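Local coordinates for S locus protein 11 (Brassica campestris, PDB 6KYW) that probably serves as the secreted, cysteine-rich pollen ligand of the S locus, the male determinant by which Brassica stigmas recognise and reject self-pollen, at residues C[22-26]-C[27-31]. Sequence-based numbering, arbitrary orientation.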
loop_
_atom_site.group_PDB
_atom_site.type_symbol
_atom_site.label_atom_id
_atom_site.label_comp_id
_atom_site.label_asym_id
_atom_site.label_seq_id
_atom_site.Cartn_x
_atom_site.Cartn_y
_atom_site.Cartn_z
ATOM N N THR C 22 23.973 -2.493 -11.268
ATOM C CA THR C 22 25.036 -3.202 -10.558
ATOM C C THR C 22 24.700 -4.660 -10.258
ATOM O O THR C 22 25.550 -5.379 -9.725
ATOM C CB THR C 22 25.363 -2.506 -9.223
ATOM O OG1 THR C 22 26.626 -2.980 -8.749
ATOM C CG2 THR C 22 24.318 -2.847 -8.134
ATOM N N LEU C 23 23.481 -5.115 -10.530
ATOM C CA LEU C 23 23.108 -6.434 -10.043
ATOM C C LEU C 23 23.865 -7.538 -10.775
ATOM O O LEU C 23 24.321 -8.505 -10.150
ATOM C CB LEU C 23 21.602 -6.636 -10.178
ATOM C CG LEU C 23 20.711 -5.916 -9.174
ATOM C CD1 LEU C 23 19.242 -6.275 -9.471
ATOM C CD2 LEU C 23 21.121 -6.233 -7.717
ATOM N N TYR C 24 23.986 -7.421 -12.096
ATOM C CA TYR C 24 24.704 -8.323 -12.981
ATOM C C TYR C 24 25.641 -7.499 -13.850
ATOM O O TYR C 24 25.386 -6.319 -14.098
ATOM C CB TYR C 24 23.748 -9.122 -13.886
ATOM C CG TYR C 24 22.833 -10.106 -13.174
ATOM C CD1 TYR C 24 23.268 -11.386 -12.852
ATOM C CD2 TYR C 24 21.530 -9.755 -12.841
ATOM C CE1 TYR C 24 22.451 -12.280 -12.207
ATOM C CE2 TYR C 24 20.689 -10.647 -12.193
ATOM C CZ TYR C 24 21.153 -11.914 -11.879
ATOM O OH TYR C 24 20.321 -12.817 -11.237
ATOM N N PRO C 25 26.749 -8.078 -14.301
ATOM C CA PRO C 25 27.651 -7.320 -15.185
ATOM C C PRO C 25 27.224 -7.333 -16.638
ATOM O O PRO C 25 27.727 -6.512 -17.418
ATOM C CB PRO C 25 29.000 -8.019 -14.989
ATOM C CG PRO C 25 28.643 -9.403 -14.552
ATOM C CD PRO C 25 27.353 -9.325 -13.800
ATOM N N ARG C 26 26.315 -8.229 -17.016
ATOM C CA ARG C 26 25.636 -8.239 -18.303
ATOM C C ARG C 26 24.133 -8.134 -18.063
ATOM O O ARG C 26 23.645 -8.370 -16.953
ATOM C CB ARG C 26 25.930 -9.531 -19.092
ATOM C CG ARG C 26 27.287 -10.145 -18.798
ATOM C CD ARG C 26 27.662 -11.301 -19.724
ATOM N NE ARG C 26 26.920 -12.546 -19.465
ATOM C CZ ARG C 26 27.277 -13.475 -18.577
ATOM N NH1 ARG C 26 28.355 -13.303 -17.816
ATOM N NH2 ARG C 26 26.541 -14.571 -18.432
ATOM N N GLY C 27 23.395 -7.793 -19.119
ATOM C CA GLY C 27 21.947 -7.906 -19.118
ATOM C C GLY C 27 21.235 -6.592 -18.850
ATOM O O GLY C 27 21.837 -5.550 -18.558
ATOM N N GLN C 28 19.898 -6.684 -18.940
ATOM C CA GLN C 28 18.989 -5.541 -18.837
ATOM C C GLN C 28 18.380 -5.491 -17.436
ATOM O O GLN C 28 17.545 -6.332 -17.083
ATOM C CB GLN C 28 17.901 -5.630 -19.901
ATOM C CG GLN C 28 18.441 -5.762 -21.306
ATOM C CD GLN C 28 17.370 -6.159 -22.316
ATOM O OE1 GLN C 28 16.995 -7.330 -22.430
ATOM N NE2 GLN C 28 16.875 -5.180 -23.059
ATOM N N CYS C 29 18.798 -4.496 -16.653
ATOM C CA CYS C 29 18.369 -4.292 -15.274
ATOM C C CYS C 29 17.727 -2.915 -15.139
ATOM O O CYS C 29 18.322 -1.908 -15.539
ATOM C CB CYS C 29 19.560 -4.414 -14.315
ATOM S SG CYS C 29 20.367 -6.034 -14.284
ATOM N N THR C 30 16.519 -2.860 -14.575
ATOM C CA THR C 30 15.836 -1.581 -14.423
ATOM C C THR C 30 15.054 -1.511 -13.112
ATOM O O THR C 30 14.925 -2.484 -12.363
ATOM C CB THR C 30 14.901 -1.286 -15.610
ATOM O OG1 THR C 30 14.656 0.135 -15.686
ATOM C CG2 THR C 30 13.569 -2.019 -15.456
ATOM N N CYS C 31 14.530 -0.318 -12.863
ATOM C CA CYS C 31 13.796 0.047 -11.664
ATOM C C CYS C 31 12.302 0.043 -11.986
ATOM O O CYS C 31 11.894 0.554 -13.031
ATOM C CB CYS C 31 14.272 1.429 -11.209
ATOM S SG CYS C 31 13.868 1.928 -9.541
#
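Tyr24 and Leu23 meet the sulfur of Cys29 where the loop after helix 14-20 runs into strand 29-33 of this defensin-like fold. The fold packs one helix against a three-stranded antiparallel sheet and is held by four disulfides. Cys29 starts an outer strand of that sheet. Its CB points toward the loop and, with chi1 -63°, SG lies beside the backbone N and anti to the carbonyl carbon. SG is also disulfide-bonded to Cys43 of strand 38-43.

Tyr24 CB points toward 27-31. The next atom, CG, also sits beside the backbone N and anti to the carbonyl carbon, with chi1 -66°. In the ring, CD2 is the atom that touches, 4.2 Å from Cys29 SG. The sulfur arrives at the ring edge, near the ring plane, and not over a face. The side chain also packs on Cys2, Cys43 and Cys46. At the tip, OH is hydrogen-bonded to the backbone N of Arg4, which ties the loop to the N-terminal part of the chain.

Leu23 approaches the same sulfur through the base of its side chain, and it also touches Cys43. The backbone turns back through Pro25, Arg26 and Gly27. At the phi of Gly27, 99°, a side chain would be jammed against the carbonyl O of Arg26, so glycine suits this turn. Leu23 CB ends 4.3 Å from Cys29 SG.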